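Long-range contacts in ESX-1 secretion system protein eccD1 (Mycobacterium tuberculosis, PDB 4KV2), which forms part of the ESX-1 type VII secretion system, which delivers virulence factors such as EsxA and EsxB to host cells during infection: residues T5-I10 and V82-L87; T12-T17 and P46-G51; L21-P26 and S76-G81; T29-T34 and W61-P66. All blocks are in the same frame, centred on the assembly; numbering follows the deposited sequence.

Contact 1 (T5-I10 and V82-L87); sequences TTRVTI and VVDGSL
Arg7 and Asp84 are joined by a side chain that takes a backbone role. The N-H of Arg7 points almost straight (174°) at Asp84 OD1, with N and OD1 2.9 Å apart. It meets that oxygen on the anti side, a little out of the carboxylate plane. Two backbone-to-backbone bonds follow: Gly85 N to Arg7 O and Thr9 N to Ser86 O, the latter 2.9 Å long. Gly85 N lies only 2.6 Å from Arg7 O, above the carbonyl plane; so short a distance may partly reflect model error. Gly85 and Ser86 belong to a type II turn that runs from Val83 to Ser86, with Gly85 at positive phi. Val83 O takes both the N and the OG of Ser86 from one face of its plane.

Water extends the polar pairing. One water donates to Thr5 O and to Asp84 OD1, so this oxygen holds two partners. Another joins Thr6 OG1 to Val82 O. A third donates to Thr9 OG1 and Gly85 O; Thr9 OG1 is also bonded to Asp18.

Apolar contacts are fewer. Thr9 and Leu87 lie side by side, pointing the same way, with Thr9 CG2, anti to the backbone N, 3.6 Å from Leu87 CD2. Val8 crosses Val82 at about a right angle, and their CG1 atoms are 4.0 Å apart.

Thr9 and Leu87 mark the parallel pairing of the first and last strands, as expected in the middle of a ubiquitin-like beta-grasp sheet. Strand 15-22 flanks strand 5-12 on its other edge, and strand 62-64 lies beyond 86-91.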
loop_
_atom_site.group_PDB
_atom_site.type_symbol
_atom_site.label_atom_id
_atom_site.label_comp_id
_atom_site.label_asym_id
_atom_site.label_seq_id
_atom_site.Cartn_x
_atom_site.Cartn_y
_atom_site.Cartn_z
ATOM N N THR A 5 -11.881 -0.555 -1.376
ATOM C CA THR A 5 -10.732 -1.037 -2.137
ATOM C C THR A 5 -11.160 -1.484 -3.537
ATOM O O THR A 5 -12.346 -1.741 -3.789
ATOM C CB THR A 5 -10.045 -2.236 -1.450
ATOM O OG1 THR A 5 -11.036 -3.222 -1.185
ATOM C CG2 THR A 5 -9.369 -1.860 -0.154
ATOM N N THR A 6 -10.179 -1.581 -4.430
ATOM C CA THR A 6 -10.391 -2.058 -5.780
ATOM C C THR A 6 -9.281 -3.051 -6.121
ATOM O O THR A 6 -8.099 -2.849 -5.787
ATOM C CB THR A 6 -10.415 -0.894 -6.816
ATOM O OG1 THR A 6 -11.495 0.006 -6.541
ATOM C CG2 THR A 6 -10.571 -1.405 -8.253
ATOM N N ARG A 7 -9.680 -4.122 -6.781
ATOM C CA ARG A 7 -8.750 -5.125 -7.287
ATOM C C ARG A 7 -8.238 -4.686 -8.640
ATOM O O ARG A 7 -9.030 -4.458 -9.556
ATOM C CB ARG A 7 -9.440 -6.486 -7.452
ATOM C CG ARG A 7 -9.371 -7.384 -6.229
ATOM C CD ARG A 7 -9.948 -6.670 -5.030
ATOM N NE ARG A 7 -9.917 -7.464 -3.807
ATOM C CZ ARG A 7 -10.411 -7.018 -2.667
ATOM N NH1 ARG A 7 -10.964 -5.809 -2.641
ATOM N NH2 ARG A 7 -10.350 -7.751 -1.581
ATOM N N VAL A 8 -6.923 -4.557 -8.759
ATOM C CA VAL A 8 -6.309 -4.260 -10.037
ATOM C C VAL A 8 -5.215 -5.267 -10.305
ATOM O O VAL A 8 -4.716 -5.911 -9.376
ATOM C CB VAL A 8 -5.745 -2.816 -10.134
ATOM C CG1 VAL A 8 -6.838 -1.798 -9.825
ATOM C CG2 VAL A 8 -4.544 -2.641 -9.238
ATOM N N THR A 9 -4.885 -5.440 -11.577
ATOM C CA THR A 9 -3.791 -6.302 -11.964
ATOM C C THR A 9 -2.785 -5.395 -12.670
ATOM O O THR A 9 -3.142 -4.699 -13.615
ATOM C CB THR A 9 -4.271 -7.384 -12.924
ATOM O OG1 THR A 9 -5.237 -8.239 -12.278
ATOM C CG2 THR A 9 -3.104 -8.208 -13.423
ATOM N N ILE A 10 -1.544 -5.417 -12.213
ATOM C CA ILE A 10 -0.470 -4.676 -12.845
ATOM C C ILE A 10 0.252 -5.560 -13.853
ATOM O O ILE A 10 0.741 -6.642 -13.495
ATOM C CB ILE A 10 0.590 -4.200 -11.812
ATOM C CG1 ILE A 10 -0.071 -3.386 -10.702
ATOM C CG2 ILE A 10 1.704 -3.409 -12.512
ATOM C CD1 ILE A 10 -0.938 -2.225 -11.172
ATOM N N VAL A 82 -11.868 3.206 -12.664
ATOM C CA VAL A 82 -11.212 1.901 -12.657
ATOM C C VAL A 82 -12.061 0.895 -11.872
ATOM O O VAL A 82 -12.423 1.147 -10.721
ATOM C CB VAL A 82 -9.789 2.006 -12.063
ATOM C CG1 VAL A 82 -9.112 0.649 -12.009
ATOM C CG2 VAL A 82 -8.939 2.962 -12.882
ATOM N N VAL A 83 -12.336 -0.249 -12.489
ATOM C CA VAL A 83 -13.236 -1.272 -11.934
ATOM C C VAL A 83 -12.424 -2.471 -11.501
ATOM O O VAL A 83 -11.284 -2.621 -11.936
ATOM C CB VAL A 83 -14.334 -1.699 -12.954
ATOM C CG1 VAL A 83 -15.188 -0.505 -13.343
ATOM C CG2 VAL A 83 -13.744 -2.330 -14.216
ATOM N N ASP A 84 -13.001 -3.315 -10.633
ATOM C CA ASP A 84 -12.319 -4.544 -10.194
ATOM C C ASP A 84 -11.792 -5.385 -11.364
ATOM O O ASP A 84 -12.515 -5.627 -12.347
ATOM C CB ASP A 84 -13.226 -5.436 -9.330
ATOM C CG ASP A 84 -13.466 -4.876 -7.940
ATOM O OD1 ASP A 84 -12.545 -4.313 -7.327
ATOM O OD2 ASP A 84 -14.585 -5.018 -7.444
ATOM N N GLY A 85 -10.533 -5.817 -11.238
ATOM C CA GLY A 85 -9.876 -6.656 -12.238
ATOM C C GLY A 85 -9.239 -5.908 -13.414
ATOM O O GLY A 85 -8.630 -6.526 -14.293
ATOM N N SER A 86 -9.366 -4.584 -13.446
ATOM C CA SER A 86 -8.775 -3.774 -14.508
ATOM C C SER A 86 -7.268 -3.987 -14.576
ATOM O O SER A 86 -6.594 -4.079 -13.530
ATOM C CB SER A 86 -9.017 -2.277 -14.260
ATOM O OG SER A 86 -10.350 -1.863 -14.518
ATOM N N LEU A 87 -6.741 -4.006 -15.805
ATOM C CA LEU A 87 -5.302 -4.028 -16.035
ATOM C C LEU A 87 -4.790 -2.585 -16.008
ATOM O O LEU A 87 -5.297 -1.712 -16.730
ATOM C CB LEU A 87 -4.925 -4.602 -17.418
ATOM C CG LEU A 87 -4.985 -6.088 -17.695
ATOM C CD1 LEU A 87 -4.188 -6.430 -18.953
ATOM C CD2 LEU A 87 -4.429 -6.855 -16.517
HETATM O O HOH W 1 -13.073 -4.317 -4.666
HETATM O O HOH W 2 -11.923 2.135 -8.187
HETATM O O HOH W 3 -7.236 -8.780 -13.972
#

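Contact 2 (T12-T17 and P46-G51); sequences TGRRMT and PADVLG
Val49 O accepts the backbone N of Arg14 at 2.8 Å, with the donor nearly along the C=O axis (176°). Arg14 lies in the type II' turn of a two-residue beta hairpin. This hairpin joins strands 5-12 and 15-22, the first two strands of the ubiquitin-like fold. Thr12 and Arg15 close it with backbone bonds in both directions. The bond to Val49 thus ties the hairpin tip to the loop that follows helix 31-41.

Gly13 brings its CA close against this loop, 3.5 Å from Leu50 O in a CA-H...O contact. The backbones are nearest here.

The Arg14 side chain runs on past Val49. One face of its guanidinium lies over Val49 CA, which sits toward the rim of the group. Beyond it, NH2 makes a long salt bridge of 3.6 Å to Asp48 OD2, with the two planes 82° apart. Asp48 is poorly ordered and on the surface, so this bridge is probably weak.

At the start of the turn, Thr12 and Leu50 lie side by side and point the same way. Leu50 CD2 does the touching: it is 3.7 Å from Thr12 CG2, and it also approaches Arg15 CB at 4.2 Å.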
loop_
_atom_site.group_PDB
_atom_site.type_symbol
_atom_site.label_atom_id
_atom_site.label_comp_id
_atom_site.label_asym_id
_atom_site.label_seq_id
_atom_site.Cartn_x
_atom_site.Cartn_y
_atom_site.Cartn_z
ATOM N N THR A 12 3.550 -6.025 -16.030
ATOM C CA THR A 12 4.955 -5.670 -16.142
ATOM C C THR A 12 5.554 -6.644 -17.156
ATOM O O THR A 12 5.882 -7.784 -16.828
ATOM C CB THR A 12 5.698 -5.773 -14.797
ATOM O OG1 THR A 12 4.990 -5.052 -13.781
ATOM C CG2 THR A 12 7.070 -5.181 -14.909
ATOM N N GLY A 13 5.669 -6.188 -18.405
ATOM C CA GLY A 13 6.086 -7.040 -19.519
ATOM C C GLY A 13 5.039 -8.115 -19.711
ATOM O O GLY A 13 3.909 -7.819 -20.103
ATOM N N ARG A 14 5.399 -9.352 -19.392
ATOM C CA ARG A 14 4.491 -10.484 -19.551
ATOM C C ARG A 14 3.866 -10.884 -18.245
ATOM O O ARG A 14 2.989 -11.726 -18.231
ATOM C CB ARG A 14 5.241 -11.707 -20.047
ATOM C CG ARG A 14 5.874 -11.520 -21.388
ATOM C CD ARG A 14 5.973 -12.839 -22.131
ATOM N NE ARG A 14 7.277 -13.472 -21.984
ATOM C CZ ARG A 14 8.403 -13.023 -22.543
ATOM N NH1 ARG A 14 8.394 -11.904 -23.268
ATOM N NH2 ARG A 14 9.547 -13.689 -22.376
ATOM N N ARG A 15 4.368 -10.324 -17.152
ATOM C CA ARG A 15 3.952 -10.733 -15.828
ATOM C C ARG A 15 2.768 -9.919 -15.370
ATOM O O ARG A 15 2.759 -8.701 -15.491
ATOM C CB ARG A 15 5.084 -10.561 -14.826
ATOM C CG ARG A 15 4.670 -10.888 -13.390
ATOM C CD ARG A 15 4.266 -12.342 -13.238
ATOM N NE ARG A 15 5.426 -13.220 -13.335
ATOM C CZ ARG A 15 6.206 -13.578 -12.312
ATOM N NH1 ARG A 15 5.975 -13.141 -11.075
ATOM N NH2 ARG A 15 7.245 -14.378 -12.535
ATOM N N MET A 16 1.781 -10.596 -14.808
ATOM C CA MET A 16 0.703 -9.921 -14.136
ATOM C C MET A 16 0.866 -10.080 -12.630
ATOM O O MET A 16 1.210 -11.157 -12.145
ATOM C CB MET A 16 -0.623 -10.509 -14.572
ATOM C CG MET A 16 -0.989 -10.179 -16.005
ATOM S SD MET A 16 -2.485 -11.094 -16.402
ATOM C CE MET A 16 -2.713 -10.435 -18.055
ATOM N N THR A 17 0.577 -9.014 -11.906
ATOM C CA THR A 17 0.569 -9.048 -10.470
ATOM C C THR A 17 -0.738 -8.452 -9.923
ATOM O O THR A 17 -1.012 -7.263 -10.105
ATOM C CB THR A 17 1.776 -8.287 -9.886
ATOM O OG1 THR A 17 2.997 -8.774 -10.490
ATOM C CG2 THR A 17 1.851 -8.485 -8.405
ATOM N N PRO A 46 13.078 -12.892 -14.113
ATOM C CA PRO A 46 13.979 -12.564 -15.239
ATOM C C PRO A 46 13.572 -11.284 -15.990
ATOM O O PRO A 46 12.381 -10.959 -16.065
ATOM C CB PRO A 46 13.881 -13.797 -16.146
ATOM C CG PRO A 46 13.470 -14.909 -15.241
ATOM C CD PRO A 46 12.614 -14.293 -14.168
ATOM N N ALA A 47 14.553 -10.558 -16.516
ATOM C CA ALA A 47 14.297 -9.264 -17.158
ATOM C C ALA A 47 13.548 -9.379 -18.499
ATOM O O ALA A 47 12.739 -8.498 -18.836
ATOM C CB ALA A 47 15.606 -8.504 -17.353
ATOM N N ASP A 48 13.826 -10.439 -19.264
ATOM C CA ASP A 48 13.146 -10.664 -20.551
ATOM C C ASP A 48 11.630 -10.854 -20.369
ATOM O O ASP A 48 10.845 -10.483 -21.246
ATOM C CB ASP A 48 13.769 -11.845 -21.327
ATOM C CG ASP A 48 13.453 -13.204 -20.709
ATOM O OD1 ASP A 48 13.651 -13.375 -19.489
ATOM O OD2 ASP A 48 13.017 -14.109 -21.452
ATOM N N VAL A 49 11.238 -11.421 -19.228
ATOM C CA VAL A 49 9.834 -11.616 -18.883
ATOM C C VAL A 49 9.183 -10.275 -18.515
ATOM O O VAL A 49 8.011 -10.046 -18.795
ATOM C CB VAL A 49 9.692 -12.663 -17.743
ATOM C CG1 VAL A 49 8.280 -12.695 -17.164
ATOM C CG2 VAL A 49 10.080 -14.042 -18.252
ATOM N N LEU A 50 9.960 -9.382 -17.912
ATOM C CA LEU A 50 9.480 -8.038 -17.573
ATOM C C LEU A 50 9.546 -7.040 -18.728
ATOM O O LEU A 50 9.218 -5.874 -18.540
ATOM C CB LEU A 50 10.263 -7.486 -16.370
ATOM C CG LEU A 50 10.163 -8.353 -15.109
ATOM C CD1 LEU A 50 11.009 -7.757 -13.993
ATOM C CD2 LEU A 50 8.708 -8.528 -14.674
ATOM N N GLY A 51 9.933 -7.493 -19.925
ATOM C CA GLY A 51 10.043 -6.615 -21.077
ATOM C C GLY A 51 10.969 -5.454 -20.799
ATOM O O GLY A 51 10.708 -4.342 -21.233
#

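Contact 3 (L21-P26 and S76-G81); sequences LPAAVP and SLDDAG
Ala23 O faces Asp78 in two unlike ways. It accepts the backbone N of Asp78 at 3.0 Å, with the donor in the carbonyl plane. Yet Asp78 OD2, a second acceptor, lies only 3.3 Å from the same Ala23 O. The two oxygens are not hydrogen-bonded, and their closeness may be slightly repulsive. The carboxylate also packs on Ala23 CB, with Asp78 OD1 3.5 Å from that CB.

A water stands between the segments and has three backbone partners. It donates to Pro22 O and Val25 O and accepts the N-H of Leu77 at 2.9 Å. It is modelled unusually close to Pro22 O, so the length of that bond is doubtful. It thus satisfies polar atoms of largely buried residues. Close by, Ser76 CA makes a CA-H...O contact to Val25 O.

Leu77 meets the end of strand 15-22 with its CD1, which is 3.8 Å from Leu21 CB. The two side chains cross obliquely. Tyr30 also packs on both leucines. Across the subunit interface, Val37 of the second subunit touches Pro22, and its Val41 touches Val25.

Ser76 and Asp79 exchange bonds within their own segment. A chi1 of 65° puts Ser76 OG between the backbone N and the carbonyl carbon, where it accepts Asp79 N at 3.0 Å. In return Ser76 N donates to Asp79 OD2, again at 3.0 Å and nearly straight (176°). The OG bond is an ST motif; with the return bond the pair resembles a capping box. It starts a short turn with helical backbone angles before the last strand, as in the ubiquitin-like beta-grasp fold.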
loop_
_atom_site.group_PDB
_atom_site.type_symbol
_atom_site.label_atom_id
_atom_site.label_comp_id
_atom_site.label_asym_id
_atom_site.label_seq_id
_atom_site.Cartn_x
_atom_site.Cartn_y
_atom_site.Cartn_z
ATOM N N LEU A 21 -5.921 -2.119 -3.918
ATOM C CA LEU A 21 -5.540 -0.746 -3.712
ATOM C C LEU A 21 -6.714 0.039 -3.165
ATOM O O LEU A 21 -7.853 -0.325 -3.387
ATOM C CB LEU A 21 -5.095 -0.132 -5.038
ATOM C CG LEU A 21 -3.895 -0.793 -5.720
ATOM C CD1 LEU A 21 -3.588 -0.145 -7.052
ATOM C CD2 LEU A 21 -2.702 -0.769 -4.782
ATOM N N PRO A 22 -6.432 1.141 -2.469
ATOM C CA PRO A 22 -7.528 2.010 -2.026
ATOM C C PRO A 22 -8.296 2.590 -3.213
ATOM O O PRO A 22 -7.675 3.187 -4.141
ATOM C CB PRO A 22 -6.820 3.144 -1.291
ATOM C CG PRO A 22 -5.420 2.702 -1.076
ATOM C CD PRO A 22 -5.110 1.675 -2.124
ATOM N N ALA A 23 -9.613 2.475 -3.161
ATOM C CA ALA A 23 -10.463 2.941 -4.237
ATOM C C ALA A 23 -10.690 4.448 -4.259
ATOM O O ALA A 23 -10.859 4.987 -5.328
ATOM C CB ALA A 23 -11.810 2.237 -4.165
ATOM N N ALA A 24 -10.739 5.113 -3.092
ATOM C CA ALA A 24 -11.271 6.477 -2.987
ATOM C C ALA A 24 -10.228 7.552 -2.609
ATOM O O ALA A 24 -10.535 8.736 -2.582
ATOM C CB ALA A 24 -12.438 6.494 -2.007
ATOM N N VAL A 25 -8.991 7.121 -2.371
ATOM C CA VAL A 25 -7.886 7.979 -1.987
ATOM C C VAL A 25 -7.093 8.308 -3.248
ATOM O O VAL A 25 -6.931 7.448 -4.117
ATOM C CB VAL A 25 -6.991 7.201 -1.003
ATOM C CG1 VAL A 25 -5.731 7.957 -0.647
ATOM C CG2 VAL A 25 -7.786 6.869 0.250
ATOM N N PRO A 26 -6.559 9.539 -3.349
ATOM C CA PRO A 26 -5.797 9.882 -4.540
ATOM C C PRO A 26 -4.624 8.934 -4.778
ATOM O O PRO A 26 -3.954 8.509 -3.842
ATOM C CB PRO A 26 -5.310 11.308 -4.249
ATOM C CG PRO A 26 -6.390 11.865 -3.399
ATOM C CD PRO A 26 -6.753 10.722 -2.490
ATOM N N SER A 76 -8.547 9.542 -7.530
ATOM C CA SER A 76 -8.637 8.183 -7.019
ATOM C C SER A 76 -8.940 7.245 -8.176
ATOM O O SER A 76 -9.358 7.688 -9.265
ATOM C CB SER A 76 -9.776 8.100 -6.002
ATOM O OG SER A 76 -11.038 8.345 -6.648
ATOM N N LEU A 77 -8.724 5.949 -7.960
ATOM C CA LEU A 77 -9.161 4.921 -8.934
ATOM C C LEU A 77 -10.664 4.996 -9.259
ATOM O O LEU A 77 -11.074 4.761 -10.407
ATOM C CB LEU A 77 -8.794 3.534 -8.428
ATOM C CG LEU A 77 -7.284 3.234 -8.358
ATOM C CD1 LEU A 77 -7.086 1.944 -7.590
ATOM C CD2 LEU A 77 -6.667 3.091 -9.749
ATOM N N ASP A 78 -11.490 5.335 -8.261
ATOM C CA ASP A 78 -12.926 5.522 -8.502
ATOM C C ASP A 78 -13.168 6.695 -9.456
ATOM O O ASP A 78 -13.938 6.573 -10.405
ATOM C CB ASP A 78 -13.685 5.814 -7.208
ATOM C CG ASP A 78 -13.884 4.587 -6.322
ATOM O OD1 ASP A 78 -13.810 3.433 -6.783
ATOM O OD2 ASP A 78 -14.157 4.800 -5.124
ATOM N N ASP A 79 -12.519 7.829 -9.179
ATOM C CA ASP A 79 -12.606 9.034 -10.028
ATOM C C ASP A 79 -12.241 8.678 -11.466
ATOM O O ASP A 79 -12.900 9.119 -12.390
ATOM C CB ASP A 79 -11.636 10.130 -9.576
ATOM C CG ASP A 79 -11.988 10.753 -8.234
ATOM O OD1 ASP A 79 -13.175 10.752 -7.820
ATOM O OD2 ASP A 79 -11.039 11.271 -7.587
ATOM N N ALA A 80 -11.199 7.854 -11.636
ATOM C CA ALA A 80 -10.732 7.460 -12.961
ATOM C C ALA A 80 -11.548 6.351 -13.599
ATOM O O ALA A 80 -11.218 5.897 -14.704
ATOM C CB ALA A 80 -9.256 7.039 -12.900
ATOM N N GLY A 81 -12.600 5.895 -12.927
ATOM C CA GLY A 81 -13.447 4.859 -13.484
ATOM C C GLY A 81 -12.809 3.486 -13.549
ATOM O O GLY A 81 -13.198 2.663 -14.365
HETATM O O HOH W 4 -7.268 5.209 -5.565
HETATM O O HOH W 5 -12.865 9.162 -4.826
#

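Contact 4 (T29-T34 and W61-P66); sequences TYIDDT and WAFARP
Ile31 and Phe63 meet where the first turn of helix 31-41 packs on strand 62-64. They reach toward each other tip to tip. With chi1 at -174°, Ile31 CG1 lies anti to the backbone N and on the strand side, 4.0 Å from Phe63 CE2. As modelled, Ile31 CD1 stands over one face of the Phe63 ring, 4.1 Å from its centroid and 26° off the normal, a CH-pi contact displaced toward the rim. The same CD1 packs 4.1 Å from Trp61 CB. Its approach to the Ala62 backbone is modelled too close, so the exact position of this methyl, and the detail of its contacts, is doubtful.

Two more side chains touch the phenyl ring. Thr34 CG2 comes to its edge, near the ring plane, 4.1 Å from Phe63 CZ. Tyr30 crosses Phe63 at about a right angle, and Tyr30 CE1 is 3.8 Å from Phe63 CE2.

A helix laid over one face of a mixed sheet is the core of the beta-grasp fold, the ubiquitin-like architecture of this domain. Leu21 and Leu90, from two other strands, also pack against Phe63 here.

Tyr30 holds the N-cap position of the helix. The carbonyl O of Tyr30 accepts both Thr34 N and Thr34 OG1, the latter at 2.9 Å from above the carbonyl plane. Thr34 OG1 also lies in plane at the edge of the Tyr30 ring. At the subunit interface, Asp33 OD2 accepts the backbone N of Asp33 of the second subunit. A water donates to Asp32 OD1 and accepts the N-H of Trp61, 3.0 Å from that nitrogen.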
loop_
_atom_site.group_PDB
_atom_site.type_symbol
_atom_site.label_atom_id
_atom_site.label_comp_id
_atom_site.label_asym_id
_atom_site.label_seq_id
_atom_site.Cartn_x
_atom_site.Cartn_y
_atom_site.Cartn_z
ATOM N N THR A 29 -1.073 9.305 -3.231
ATOM C CA THR A 29 -0.890 9.003 -1.807
ATOM C C THR A 29 -0.177 7.650 -1.602
ATOM O O THR A 29 0.544 7.468 -0.619
ATOM C CB THR A 29 -2.257 8.969 -1.069
ATOM O OG1 THR A 29 -3.021 10.137 -1.426
ATOM C CG2 THR A 29 -2.056 8.945 0.434
ATOM N N TYR A 30 -0.340 6.732 -2.545
ATOM C CA TYR A 30 0.211 5.391 -2.396
ATOM C C TYR A 30 1.026 4.893 -3.569
ATOM O O TYR A 30 1.584 3.802 -3.508
ATOM C CB TYR A 30 -0.918 4.375 -2.074
ATOM C CG TYR A 30 -1.990 4.297 -3.141
ATOM C CD1 TYR A 30 -1.854 3.445 -4.239
ATOM C CD2 TYR A 30 -3.133 5.071 -3.045
ATOM C CE1 TYR A 30 -2.830 3.378 -5.217
ATOM C CE2 TYR A 30 -4.135 5.003 -4.008
ATOM C CZ TYR A 30 -3.979 4.147 -5.090
ATOM O OH TYR A 30 -4.958 4.099 -6.050
ATOM N N ILE A 31 1.159 5.666 -4.633
ATOM C CA ILE A 31 1.839 5.110 -5.801
ATOM C C ILE A 31 3.324 4.787 -5.544
ATOM O O ILE A 31 3.846 3.785 -6.051
ATOM C CB ILE A 31 1.702 6.009 -7.035
ATOM C CG1 ILE A 31 2.309 5.273 -8.249
ATOM C CG2 ILE A 31 2.333 7.357 -6.789
ATOM C CD1 ILE A 31 1.804 5.742 -9.560
ATOM N N ASP A 32 4.002 5.618 -4.759
ATOM C CA ASP A 32 5.450 5.439 -4.595
ATOM C C ASP A 32 5.776 4.131 -3.856
ATOM O O ASP A 32 6.652 3.388 -4.268
ATOM C CB ASP A 32 6.081 6.647 -3.919
ATOM C CG ASP A 32 6.120 7.862 -4.837
ATOM O OD1 ASP A 32 6.459 7.737 -6.063
ATOM O OD2 ASP A 32 5.859 8.953 -4.321
ATOM N N ASP A 33 5.052 3.846 -2.784
ATOM C CA ASP A 33 5.258 2.585 -2.080
ATOM C C ASP A 33 4.716 1.362 -2.885
ATOM O O ASP A 33 5.232 0.249 -2.723
ATOM C CB ASP A 33 4.700 2.642 -0.659
ATOM C CG ASP A 33 5.604 3.428 0.334
ATOM O OD1 ASP A 33 6.644 4.011 -0.068
ATOM O OD2 ASP A 33 5.282 3.465 1.538
ATOM N N THR A 34 3.731 1.568 -3.772
ATOM C CA THR A 34 3.284 0.525 -4.720
ATOM C C THR A 34 4.436 0.119 -5.629
ATOM O O THR A 34 4.712 -1.071 -5.823
ATOM C CB THR A 34 2.050 0.973 -5.564
ATOM O OG1 THR A 34 0.952 1.272 -4.693
ATOM C CG2 THR A 34 1.593 -0.071 -6.533
ATOM N N TRP A 61 6.190 8.698 -11.267
ATOM C CA TRP A 61 5.401 7.480 -11.536
ATOM C C TRP A 61 3.891 7.752 -11.527
ATOM O O TRP A 61 3.410 8.550 -10.742
ATOM C CB TRP A 61 5.699 6.402 -10.503
ATOM C CG TRP A 61 7.044 5.758 -10.651
ATOM C CD1 TRP A 61 8.132 5.972 -9.885
ATOM C CD2 TRP A 61 7.421 4.796 -11.635
ATOM N NE1 TRP A 61 9.185 5.191 -10.316
ATOM C CE2 TRP A 61 8.775 4.476 -11.410
ATOM C CE3 TRP A 61 6.747 4.178 -12.690
ATOM C CZ2 TRP A 61 9.469 3.535 -12.188
ATOM C CZ3 TRP A 61 7.446 3.235 -13.485
ATOM C CH2 TRP A 61 8.796 2.935 -13.220
ATOM N N ALA A 62 3.153 7.068 -12.401
ATOM C CA ALA A 62 1.679 7.126 -12.409
ATOM C C ALA A 62 1.182 5.790 -12.916
ATOM O O ALA A 62 1.957 5.002 -13.476
ATOM C CB ALA A 62 1.172 8.257 -13.282
ATOM N N PHE A 63 -0.102 5.535 -12.679
ATOM C CA PHE A 63 -0.784 4.384 -13.254
ATOM C C PHE A 63 -1.334 4.766 -14.622
ATOM O O PHE A 63 -1.676 5.935 -14.867
ATOM C CB PHE A 63 -1.953 3.962 -12.409
ATOM C CG PHE A 63 -1.569 3.459 -11.046
ATOM C CD1 PHE A 63 -1.095 2.166 -10.879
ATOM C CD2 PHE A 63 -1.688 4.272 -9.925
ATOM C CE1 PHE A 63 -0.768 1.689 -9.616
ATOM C CE2 PHE A 63 -1.351 3.795 -8.658
ATOM C CZ PHE A 63 -0.898 2.492 -8.510
ATOM N N ALA A 64 -1.394 3.785 -15.506
ATOM C CA ALA A 64 -1.978 3.980 -16.816
ATOM C C ALA A 64 -2.631 2.699 -17.270
ATOM O O ALA A 64 -2.148 1.590 -16.996
ATOM C CB ALA A 64 -0.919 4.401 -17.822
ATOM N N ARG A 65 -3.738 2.831 -17.974
ATOM C CA ARG A 65 -4.269 1.695 -18.704
ATOM C C ARG A 65 -3.274 1.355 -19.816
ATOM O O ARG A 65 -2.636 2.255 -20.344
ATOM C CB ARG A 65 -5.642 2.019 -19.261
ATOM C CG ARG A 65 -6.695 1.991 -18.169
ATOM C CD ARG A 65 -8.079 2.094 -18.761
ATOM N NE ARG A 65 -9.124 2.214 -17.760
ATOM C CZ ARG A 65 -9.592 3.351 -17.251
ATOM N NH1 ARG A 65 -9.111 4.534 -17.628
ATOM N NH2 ARG A 65 -10.585 3.292 -16.360
ATOM N N PRO A 66 -3.100 0.061 -20.144
ATOM C CA PRO A 66 -2.007 -0.268 -21.074
ATOM C C PRO A 66 -2.006 0.520 -22.374
ATOM O O PRO A 66 -3.006 0.529 -23.091
ATOM C CB PRO A 66 -2.220 -1.762 -21.351
ATOM C CG PRO A 66 -2.911 -2.280 -20.131
ATOM C CD PRO A 66 -3.807 -1.156 -19.696
HETATM O O HOH W 6 7.062 9.288 -8.414
#

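Contact 4 lies nearest the centre of the chain and is buried. No direct hydrogen bond joins its segments; apolar side chains do the work. Contact 3 is also buried, but backbone polar groups and water dominate it. Tyr30 OH of contact 4 approaches Pro22 O and Leu77 CG of contact 3, and both contacts touch the second subunit. Contacts 1 and 2 are partly exposed. Contact 1 builds the sheet itself, while contact 2 pins a hairpin tip to a loop. Contacts 2 and 3 both use strand 15-22, on opposite sides of the chain's centre, about 25 Å apart between centres. Contacts 2, 3 and 4 are nested within the loop closed by contact 1.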